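Local coordinates for protein prolyl-ACP dehydrogenase (Oscillatoria sp., PDB 4IRN) that oxidises a prolyl group carried on an acyl carrier protein, using FAD as cofactor, in the biosynthesis of the cyanotoxin anatoxin-a, at residues 357-360 with 361-365; 331-334 with 335-339; 64-68 with 69-73; 52-56 with 57-61. One frame throughout, in Å; residues are numbered along the deposited sequence.

Overall arrangement
All four interactions are local, each within one continuous piece of chain, so none closes a long loop; they follow in series, neither nesting nor crossing. From the N terminus, interaction 4 lies at the end of helix 42-58 and runs into the loop that leads to helix 63-69. Interaction 3 follows at the end of that helix, and the two touch where N73 meets S61, with centres about 17 Å apart. Far along the chain, interaction 2 belongs to helix 316-344 and interaction 1 to the next helix, 350-375. These last two pack together, centres about 12 Å apart. The first pair thus finishes N-terminal helices, while the second joins neighbouring C-terminal ones.

Interaction 1 of 4, residues 357-360 with 361-365; sequences NLYI and SEAWV
Three backbone bonds of the i to i+4 kind link the two segments, S361 N to N357 O, A363 N to Y359 O and W364 N to I360 O, the last two 2.9 Å long. This is a mostly buried part of helix 350-375 in the helical C-terminal domain of the acyl-CoA dehydrogenase fold. Serine suits position 361 because its short side chain can turn back on its own helix: chi1 at 60° stands the hydroxyl between the backbone N and the carbonyl carbon. From there S361 OG donates to N357 O at 2.7 Å. That oxygen therefore takes two bonds from one residue, and the buried hydroxyl has a partner. N357 sends its own amide outward, ND2 binding the carbonyl oxygen of R280. L358 and E362 run side by side, the methyl L358 CD1 lying 3.6 Å from E362 OE2. That carboxylate oxygen also makes a weak hydrogen bond to S403 and a long, weak ion pair with R407, both on helix 403-414, which L358 packs against. On the side toward helix 316-344, the methyl of A363 packs against the ring of Y359, A363 CB 3.8 Å from Y359 CE2.

Interaction 2 of 4, residues 331-334 with 335-339; sequences NAKA and YLYKV
Y335 starts the second half of this helical stretch by donating its backbone N to N331 O at 3.1 Å. Its aromatic ring stays close to the same carbonyl, with CD2 lying 3.3 Å from N331 O, because chi1 (-82°) sets CG beside the backbone N and swings the ring back along the helix. Next, L336 N bonds to A332 O at 3.0 Å, while its branched apolar side chain suits the buried side facing A285 and V288. Y337 N points to K333 O, although the placing of that oxygen is less certain in the model. The tyrosine ring lies near the start of the lysine chain, Y337 CE2 4.2 Å from K333 CB, though its exact place is doubtful. K338 closes the series with a longer, more bent bond, K338 N to A334 O, 3.2 Å at an N-H...O angle of 138°; its flexible, charged chain suits an exposed place and makes a weak, long ion pair with E330 of a second subunit. A334 is small where it meets A334 of that subunit. Within the helical C-terminal domain, helix 316-344 is flanked by helix 285-304 on the side of L336 and by helix 350-375, where Y335 meets the ring of Y359, with planes at about 30°; Y337 faces helix 101-114.

Interaction 3 of 4, residues 64-68 with 69-73; sequences IKNDK and EEIFN
E69 N bonds to K65 O at 2.8 Å, a helical i to i+4 bond; then the chain turns off, E70 taking a left-handed conformation (phi 63°, psi 57°). One residue further on, I71 N donates to N66 O, at 2.8 Å and in the carbonyl plane on a lone pair. A bond spanning five residues, from a residue just past one with positive phi, is the hallmark of a Schellman motif, here ending helix 63-69 and directing the chain toward helix 74-83. The side chains of N66 and I71 meet at about a right angle: the isoleucine's branch point, I71 CB, lies 3.9 Å from N66 CG. A beta-branched isoleucine suits the extended backbone that follows the turn. On the solvent side K65 and E69, four residues apart, form a salt bridge whose hydrogen bond is weak, K65 NZ 3.3 Å from E69 OE2; the lysine chain runs extended until chi4 (79°) bends its end to the carboxylate. Other polar ends find partners beyond the turn. D67 forms a salt bridge with R391, E70 OE1 bonds to S237 OG, and R242 takes the carbonyl oxygens of D67 and K68. N73 is the N-cap of the next helix, its OD1 accepting from A76 N.

Interaction 4 of 4, residues 52-56 with 57-61; sequences IQFAQ and QSLIS
L59 packs back on A55 and F54 as the chain leaves helix 42-58, and this helix end in the helical N-terminal domain of the acyl-CoA dehydrogenase fold has two unlike sides. The tight side is apolar. L59 CD1 lies 3.9 Å from A55 CB and 4.1 Å from F54 CE2, so one methyl touches both the alanine and the ring. The short side chain of A55 lets the leucine lie close against the helix, L59 CD1 3.6 Å from A55 CA. F54 gets there with CG anti to its nitrogen (chi1 155°), which carries the ring toward helix 74-83, where it stacks on F83 and touches C80. L59 reaches the same helix at A76 and C80, so both side chains lie at the interface with helix 74-83.

The looser side carries glutamines. Q53 and Q57 cross with their amide planes 70° apart; Q53 OE1 and Q57 NE2 are 3.4 Å from each other, but the angle is too poor for a hydrogen bond. Q57 is exposed, as is Q56, and long, polar, flexible chains suit such a surface. The hydrogen bond between Q53 and Q57 is in the backbone, Q57 N to Q53 O at 2.9 Å, and rather bent.

Between the two sides stands S58, whose short hydroxyl can fold back on the preceding turn. S58 N and S58 OG both donate to F54 O, at 2.8 Å and 2.9 Å respectively, one donor above and the other below the plane of that carbonyl.

Interaction 1 of 4, residues 357-360 with 361-365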
loop_
_atom_site.group_PDB
_atom_site.type_symbol
_atom_site.label_atom_id
_atom_site.label_comp_id
_atom_site.label_asym_id
_atom_site.label_seq_id
_atom_site.Cartn_x
_atom_site.Cartn_y
_atom_site.Cartn_z
ATOM N N ASN A 357 7.482 13.403 11.924
ATOM C CA ASN A 357 6.142 13.278 12.470
ATOM C C ASN A 357 5.235 12.466 11.557
ATOM O O ASN A 357 4.550 11.559 12.023
ATOM C CB ASN A 357 5.556 14.650 12.722
ATOM C CG ASN A 357 4.463 14.632 13.743
ATOM O OD1 ASN A 357 3.286 14.522 13.417
ATOM N ND2 ASN A 357 4.834 14.731 15.003
ATOM N N LEU A 358 5.260 12.770 10.251
ATOM C CA LEU A 358 4.453 12.090 9.239
ATOM C C LEU A 358 4.827 10.605 9.148
ATOM O O LEU A 358 3.935 9.753 9.181
ATOM C CB LEU A 358 4.553 12.800 7.864
ATOM C CG LEU A 358 3.999 12.089 6.608
ATOM C CD1 LEU A 358 2.485 12.038 6.606
ATOM C CD2 LEU A 358 4.447 12.792 5.361
ATOM N N TYR A 359 6.140 10.295 9.075
ATOM C CA TYR A 359 6.610 8.919 8.992
ATOM C C TYR A 359 6.338 8.107 10.266
ATOM O O TYR A 359 5.716 7.056 10.169
ATOM C CB TYR A 359 8.096 8.818 8.584
ATOM C CG TYR A 359 8.499 7.387 8.318
ATOM C CD1 TYR A 359 8.280 6.804 7.073
ATOM C CD2 TYR A 359 8.969 6.574 9.345
ATOM C CE1 TYR A 359 8.537 5.455 6.850
ATOM C CE2 TYR A 359 9.207 5.216 9.141
ATOM C CZ TYR A 359 9.004 4.664 7.885
ATOM O OH TYR A 359 9.298 3.344 7.641
ATOM N N ILE A 360 6.843 8.553 11.416
ATOM C CA ILE A 360 6.732 7.869 12.705
ATOM C C ILE A 360 5.297 7.596 13.155
ATOM O O ILE A 360 5.034 6.503 13.643
ATOM C CB ILE A 360 7.643 8.503 13.803
ATOM C CG1 ILE A 360 9.110 8.572 13.308
ATOM C CG2 ILE A 360 7.520 7.733 15.139
ATOM C CD1 ILE A 360 10.068 9.382 14.122
ATOM N N SER A 361 4.372 8.575 12.977
ATOM C CA SER A 361 2.985 8.431 13.394
ATOM C C SER A 361 2.297 7.314 12.650
ATOM O O SER A 361 1.567 6.528 13.268
ATOM C CB SER A 361 2.228 9.739 13.202
ATOM O OG SER A 361 2.230 10.141 11.846
ATOM N N GLU A 362 2.546 7.221 11.337
ATOM C CA GLU A 362 1.966 6.188 10.481
ATOM C C GLU A 362 2.639 4.839 10.672
ATOM O O GLU A 362 1.968 3.813 10.615
ATOM C CB GLU A 362 2.000 6.596 9.015
ATOM C CG GLU A 362 0.997 7.680 8.668
ATOM C CD GLU A 362 1.137 8.289 7.282
ATOM O OE1 GLU A 362 2.011 7.868 6.487
ATOM O OE2 GLU A 362 0.314 9.179 6.978
ATOM N N ALA A 363 3.965 4.846 10.878
ATOM C CA ALA A 363 4.770 3.665 11.136
ATOM C C ALA A 363 4.312 2.999 12.446
ATOM O O ALA A 363 4.165 1.771 12.497
ATOM C CB ALA A 363 6.234 4.061 11.236
ATOM N N TRP A 364 4.043 3.825 13.479
ATOM C CA TRP A 364 3.577 3.387 14.785
ATOM C C TRP A 364 2.219 2.682 14.718
ATOM O O TRP A 364 2.081 1.604 15.289
ATOM C CB TRP A 364 3.537 4.567 15.777
ATOM C CG TRP A 364 3.391 4.174 17.224
ATOM C CD1 TRP A 364 3.612 2.940 17.777
ATOM C CD2 TRP A 364 3.018 5.036 18.303
ATOM N NE1 TRP A 364 3.368 2.976 19.129
ATOM C CE2 TRP A 364 3.009 4.249 19.482
ATOM C CE3 TRP A 364 2.665 6.394 18.389
ATOM C CZ2 TRP A 364 2.677 4.781 20.733
ATOM C CZ3 TRP A 364 2.342 6.924 19.630
ATOM C CH2 TRP A 364 2.362 6.125 20.786
ATOM N N VAL A 365 1.242 3.278 14.014
ATOM C CA VAL A 365 -0.117 2.739 13.854
ATOM C C VAL A 365 -0.072 1.389 13.151
ATOM O O VAL A 365 -0.670 0.427 13.620
ATOM C CB VAL A 365 -1.047 3.765 13.135
ATOM C CG1 VAL A 365 -2.335 3.119 12.642
ATOM C CG2 VAL A 365 -1.361 4.951 14.036
#

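Interaction 2 of 4, residues 331-334 with 335-339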
loop_
_atom_site.group_PDB
_atom_site.type_symbol
_atom_site.label_atom_id
_atom_site.label_comp_id
_atom_site.label_asym_id
_atom_site.label_seq_id
_atom_site.Cartn_x
_atom_site.Cartn_y
_atom_site.Cartn_z
ATOM N N ASN A 331 13.870 3.079 10.100
ATOM C CA ASN A 331 13.527 4.314 9.387
ATOM C C ASN A 331 13.113 5.410 10.370
ATOM O O ASN A 331 13.476 6.568 10.179
ATOM C CB ASN A 331 12.389 4.083 8.408
ATOM C CG ASN A 331 12.784 3.445 7.096
ATOM O OD1 ASN A 331 13.752 3.859 6.450
ATOM N ND2 ASN A 331 11.989 2.460 6.647
ATOM N N ALA A 332 12.329 5.039 11.406
ATOM C CA ALA A 332 11.863 5.934 12.469
ATOM C C ALA A 332 13.071 6.506 13.226
ATOM O O ALA A 332 13.117 7.709 13.489
ATOM C CB ALA A 332 10.943 5.190 13.429
ATOM N N LYS A 333 14.062 5.649 13.528
ATOM C CA LYS A 333 15.309 6.022 14.205
ATOM C C LYS A 333 16.077 7.047 13.350
ATOM O O LYS A 333 16.511 8.074 13.865
ATOM C CB LYS A 333 16.184 4.781 14.482
ATOM C CG LYS A 333 15.770 3.981 15.707
ATOM C CD LYS A 333 16.609 2.719 15.856
ATOM C CE LYS A 333 16.197 1.872 17.042
ATOM N NZ LYS A 333 17.027 0.640 17.169
ATOM N N ALA A 334 16.164 6.800 12.033
ATOM C CA ALA A 334 16.813 7.697 11.078
ATOM C C ALA A 334 16.177 9.110 11.037
ATOM O O ALA A 334 16.910 10.101 11.067
ATOM C CB ALA A 334 16.792 7.073 9.702
ATOM N N TYR A 335 14.823 9.199 11.007
ATOM C CA TYR A 335 14.115 10.481 10.973
ATOM C C TYR A 335 14.282 11.237 12.268
ATOM O O TYR A 335 14.445 12.460 12.237
ATOM C CB TYR A 335 12.621 10.320 10.654
ATOM C CG TYR A 335 12.317 10.170 9.180
ATOM C CD1 TYR A 335 12.492 11.235 8.298
ATOM C CD2 TYR A 335 11.822 8.976 8.670
ATOM C CE1 TYR A 335 12.229 11.099 6.934
ATOM C CE2 TYR A 335 11.546 8.829 7.311
ATOM C CZ TYR A 335 11.767 9.889 6.441
ATOM O OH TYR A 335 11.503 9.733 5.100
ATOM N N LEU A 336 14.254 10.508 13.408
ATOM C CA LEU A 336 14.399 11.074 14.745
ATOM C C LEU A 336 15.805 11.634 14.965
ATOM O O LEU A 336 15.937 12.741 15.490
ATOM C CB LEU A 336 14.054 10.022 15.818
ATOM C CG LEU A 336 14.241 10.438 17.279
ATOM C CD1 LEU A 336 13.349 11.622 17.649
ATOM C CD2 LEU A 336 14.043 9.266 18.209
ATOM N N TYR A 337 16.837 10.866 14.594
ATOM C CA TYR A 337 18.230 11.266 14.759
ATOM C C TYR A 337 18.752 12.341 13.843
ATOM O O TYR A 337 19.698 13.028 14.213
ATOM C CB TYR A 337 19.165 10.066 14.958
ATOM C CG TYR A 337 18.762 9.322 16.212
ATOM C CD1 TYR A 337 18.898 9.910 17.461
ATOM C CD2 TYR A 337 18.128 8.083 16.145
ATOM C CE1 TYR A 337 18.396 9.314 18.603
ATOM C CE2 TYR A 337 17.668 7.449 17.300
ATOM C CZ TYR A 337 17.830 8.064 18.528
ATOM O OH TYR A 337 17.391 7.452 19.663
ATOM N N LYS A 338 18.088 12.563 12.702
ATOM C CA LYS A 338 18.427 13.646 11.780
ATOM C C LYS A 338 17.992 14.995 12.403
ATOM O O LYS A 338 18.796 15.927 12.456
ATOM C CB LYS A 338 17.785 13.418 10.386
ATOM C CG LYS A 338 17.969 14.568 9.405
ATOM C CD LYS A 338 19.178 14.464 8.472
ATOM C CE LYS A 338 19.312 15.717 7.632
ATOM N NZ LYS A 338 19.314 15.444 6.168
ATOM N N VAL A 339 16.723 15.083 12.859
ATOM C CA VAL A 339 16.132 16.261 13.508
ATOM C C VAL A 339 16.930 16.614 14.772
ATOM O O VAL A 339 17.278 17.782 14.970
ATOM C CB VAL A 339 14.624 16.060 13.827
ATOM C CG1 VAL A 339 14.026 17.297 14.483
ATOM C CG2 VAL A 339 13.840 15.725 12.580
#

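Interaction 3 of 4, residues 64-68 with 69-73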
loop_
_atom_site.group_PDB
_atom_site.type_symbol
_atom_site.label_atom_id
_atom_site.label_comp_id
_atom_site.label_asym_id
_atom_site.label_seq_id
_atom_site.Cartn_x
_atom_site.Cartn_y
_atom_site.Cartn_z
ATOM N N ILE A 64 -4.324 -1.222 32.758
ATOM C CA ILE A 64 -5.626 -1.638 32.243
ATOM C C ILE A 64 -6.714 -0.779 32.925
ATOM O O ILE A 64 -7.589 -0.250 32.234
ATOM C CB ILE A 64 -5.857 -3.176 32.377
ATOM C CG1 ILE A 64 -4.844 -3.978 31.503
ATOM C CG2 ILE A 64 -7.322 -3.553 32.049
ATOM C CD1 ILE A 64 -4.654 -5.427 31.862
ATOM N N LYS A 65 -6.585 -0.567 34.255
ATOM C CA LYS A 65 -7.495 0.244 35.064
ATOM C C LYS A 65 -7.410 1.747 34.735
ATOM O O LYS A 65 -8.455 2.371 34.535
ATOM C CB LYS A 65 -7.249 -0.001 36.559
ATOM C CG LYS A 65 -8.212 0.724 37.480
ATOM C CD LYS A 65 -7.685 0.798 38.888
ATOM C CE LYS A 65 -8.727 1.290 39.843
ATOM N NZ LYS A 65 -9.691 0.215 40.214
ATOM N N ASN A 66 -6.186 2.327 34.716
ATOM C CA ASN A 66 -5.953 3.754 34.418
ATOM C C ASN A 66 -6.482 4.151 33.028
ATOM O O ASN A 66 -7.061 5.232 32.870
ATOM C CB ASN A 66 -4.467 4.115 34.526
ATOM C CG ASN A 66 -3.946 4.323 35.933
ATOM O OD1 ASN A 66 -4.459 3.773 36.913
ATOM N ND2 ASN A 66 -2.875 5.099 36.050
ATOM N N ASP A 67 -6.295 3.260 32.037
ATOM C CA ASP A 67 -6.776 3.494 30.685
ATOM C C ASP A 67 -8.314 3.462 30.651
ATOM O O ASP A 67 -8.927 4.373 30.091
ATOM C CB ASP A 67 -6.177 2.468 29.713
ATOM C CG ASP A 67 -6.699 2.596 28.299
ATOM O OD1 ASP A 67 -6.179 3.451 27.550
ATOM O OD2 ASP A 67 -7.645 1.860 27.950
ATOM N N LYS A 68 -8.924 2.425 31.259
ATOM C CA LYS A 68 -10.373 2.241 31.323
ATOM C C LYS A 68 -11.052 3.395 32.081
ATOM O O LYS A 68 -12.018 3.983 31.584
ATOM C CB LYS A 68 -10.705 0.886 31.971
ATOM C CG LYS A 68 -12.165 0.475 31.859
ATOM C CD LYS A 68 -12.399 -0.870 32.536
ATOM C CE LYS A 68 -13.857 -1.278 32.513
ATOM N NZ LYS A 68 -14.074 -2.605 33.150
ATOM N N GLU A 69 -10.524 3.728 33.266
ATOM C CA GLU A 69 -11.076 4.753 34.151
ATOM C C GLU A 69 -10.622 6.197 33.849
ATOM O O GLU A 69 -11.139 7.134 34.469
ATOM C CB GLU A 69 -10.815 4.378 35.619
ATOM C CG GLU A 69 -11.534 3.115 36.065
ATOM C CD GLU A 69 -11.309 2.707 37.508
ATOM O OE1 GLU A 69 -10.989 3.584 38.347
ATOM O OE2 GLU A 69 -11.453 1.497 37.798
ATOM N N GLU A 70 -9.679 6.367 32.890
ATOM C CA GLU A 70 -9.107 7.653 32.469
ATOM C C GLU A 70 -8.359 8.334 33.619
ATOM O O GLU A 70 -8.682 9.465 33.984
ATOM C CB GLU A 70 -10.170 8.584 31.851
ATOM C CG GLU A 70 -10.897 8.006 30.651
ATOM C CD GLU A 70 -11.616 9.055 29.835
ATOM O OE1 GLU A 70 -12.795 9.341 30.140
ATOM O OE2 GLU A 70 -11.005 9.583 28.880
ATOM N N ILE A 71 -7.355 7.642 34.190
ATOM C CA ILE A 71 -6.576 8.147 35.330
ATOM C C ILE A 71 -5.194 8.639 34.929
ATOM O O ILE A 71 -4.370 7.859 34.459
ATOM C CB ILE A 71 -6.534 7.127 36.513
ATOM C CG1 ILE A 71 -7.957 6.744 36.996
ATOM C CG2 ILE A 71 -5.660 7.639 37.670
ATOM C CD1 ILE A 71 -8.041 5.406 37.763
ATOM N N PHE A 72 -4.939 9.934 35.149
ATOM C CA PHE A 72 -3.632 10.540 34.904
ATOM C C PHE A 72 -2.734 10.180 36.104
ATOM O O PHE A 72 -3.148 10.369 37.256
ATOM C CB PHE A 72 -3.757 12.073 34.718
ATOM C CG PHE A 72 -2.447 12.811 34.842
ATOM C CD1 PHE A 72 -1.524 12.804 33.800
ATOM C CD2 PHE A 72 -2.114 13.474 36.015
ATOM C CE1 PHE A 72 -0.295 13.457 33.930
ATOM C CE2 PHE A 72 -0.882 14.120 36.147
ATOM C CZ PHE A 72 0.018 14.109 35.104
ATOM N N ASN A 73 -1.522 9.662 35.832
ATOM C CA ASN A 73 -0.581 9.250 36.873
ATOM C C ASN A 73 0.300 10.411 37.342
ATOM O O ASN A 73 1.386 10.642 36.798
ATOM C CB ASN A 73 0.261 8.053 36.411
ATOM C CG ASN A 73 0.899 7.238 37.520
ATOM O OD1 ASN A 73 1.064 7.681 38.664
ATOM N ND2 ASN A 73 1.322 6.027 37.191
#

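Interaction 4 of 4, residues 52-56 with 57-61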
loop_
_atom_site.group_PDB
_atom_site.type_symbol
_atom_site.label_atom_id
_atom_site.label_comp_id
_atom_site.label_asym_id
_atom_site.label_seq_id
_atom_site.Cartn_x
_atom_site.Cartn_y
_atom_site.Cartn_z
ATOM N N ILE A 52 15.645 3.177 31.115
ATOM C CA ILE A 52 14.825 1.965 30.951
ATOM C C ILE A 52 14.577 1.303 32.312
ATOM O O ILE A 52 13.424 1.046 32.649
ATOM C CB ILE A 52 15.421 0.973 29.894
ATOM C CG1 ILE A 52 15.413 1.592 28.478
ATOM C CG2 ILE A 52 14.697 -0.404 29.898
ATOM C CD1 ILE A 52 16.356 0.958 27.481
ATOM N N GLN A 53 15.657 1.072 33.105
ATOM C CA GLN A 53 15.605 0.467 34.445
ATOM C C GLN A 53 14.701 1.258 35.399
ATOM O O GLN A 53 13.875 0.658 36.087
ATOM C CB GLN A 53 17.013 0.294 35.041
ATOM C CG GLN A 53 17.919 -0.730 34.339
ATOM C CD GLN A 53 17.373 -2.137 34.210
ATOM O OE1 GLN A 53 16.859 -2.733 35.168
ATOM N NE2 GLN A 53 17.516 -2.714 33.022
ATOM N N PHE A 54 14.832 2.606 35.409
ATOM C CA PHE A 54 14.008 3.522 36.221
ATOM C C PHE A 54 12.527 3.369 35.863
ATOM O O PHE A 54 11.684 3.212 36.750
ATOM C CB PHE A 54 14.480 4.986 36.029
ATOM C CG PHE A 54 13.456 6.074 36.283
ATOM C CD1 PHE A 54 13.132 6.460 37.579
ATOM C CD2 PHE A 54 12.856 6.750 35.223
ATOM C CE1 PHE A 54 12.188 7.470 37.811
ATOM C CE2 PHE A 54 11.917 7.762 35.456
ATOM C CZ PHE A 54 11.593 8.117 36.748
ATOM N N ALA A 55 12.225 3.395 34.533
ATOM C CA ALA A 55 10.873 3.257 33.978
ATOM C C ALA A 55 10.265 1.882 34.250
ATOM O O ALA A 55 9.064 1.789 34.502
ATOM C CB ALA A 55 10.885 3.552 32.484
ATOM N N GLN A 56 11.088 0.819 34.196
ATOM C CA GLN A 56 10.647 -0.551 34.432
ATOM C C GLN A 56 10.430 -0.850 35.912
ATOM O O GLN A 56 9.599 -1.700 36.220
ATOM C CB GLN A 56 11.637 -1.554 33.828
ATOM C CG GLN A 56 11.516 -1.703 32.319
ATOM C CD GLN A 56 12.552 -2.625 31.725
ATOM O OE1 GLN A 56 13.620 -2.883 32.304
ATOM N NE2 GLN A 56 12.273 -3.102 30.520
ATOM N N GLN A 57 11.186 -0.179 36.823
ATOM C CA GLN A 57 11.110 -0.435 38.265
ATOM C C GLN A 57 10.224 0.520 39.058
ATOM O O GLN A 57 9.412 0.065 39.866
ATOM C CB GLN A 57 12.514 -0.488 38.886
ATOM C CG GLN A 57 13.340 -1.711 38.473
ATOM C CD GLN A 57 14.836 -1.509 38.584
ATOM O OE1 GLN A 57 15.340 -0.422 38.912
ATOM N NE2 GLN A 57 15.588 -2.557 38.291
ATOM N N SER A 58 10.396 1.837 38.867
ATOM C CA SER A 58 9.652 2.841 39.628
ATOM C C SER A 58 8.496 3.559 38.913
ATOM O O SER A 58 8.022 4.581 39.413
ATOM C CB SER A 58 10.602 3.823 40.313
ATOM O OG SER A 58 11.525 4.380 39.395
ATOM N N LEU A 59 7.999 3.008 37.793
ATOM C CA LEU A 59 6.866 3.618 37.080
ATOM C C LEU A 59 5.662 2.679 36.923
ATOM O O LEU A 59 4.677 3.053 36.287
ATOM C CB LEU A 59 7.280 4.226 35.713
ATOM C CG LEU A 59 8.225 5.435 35.683
ATOM C CD1 LEU A 59 8.410 5.916 34.269
ATOM C CD2 LEU A 59 7.697 6.583 36.508
ATOM N N ILE A 60 5.738 1.473 37.522
ATOM C CA ILE A 60 4.693 0.435 37.493
ATOM C C ILE A 60 3.324 1.026 37.871
ATOM O O ILE A 60 3.190 1.686 38.911
ATOM C CB ILE A 60 5.068 -0.801 38.388
ATOM C CG1 ILE A 60 6.484 -1.363 38.103
ATOM C CG2 ILE A 60 3.981 -1.905 38.388
ATOM C CD1 ILE A 60 6.631 -2.221 36.819
ATOM N N SER A 61 2.326 0.807 36.992
ATOM C CA SER A 61 0.962 1.279 37.212
ATOM C C SER A 61 -0.023 0.204 36.776
ATOM O O SER A 61 0.357 -0.743 36.083
ATOM C CB SER A 61 0.713 2.589 36.465
ATOM O OG SER A 61 0.884 2.450 35.064
#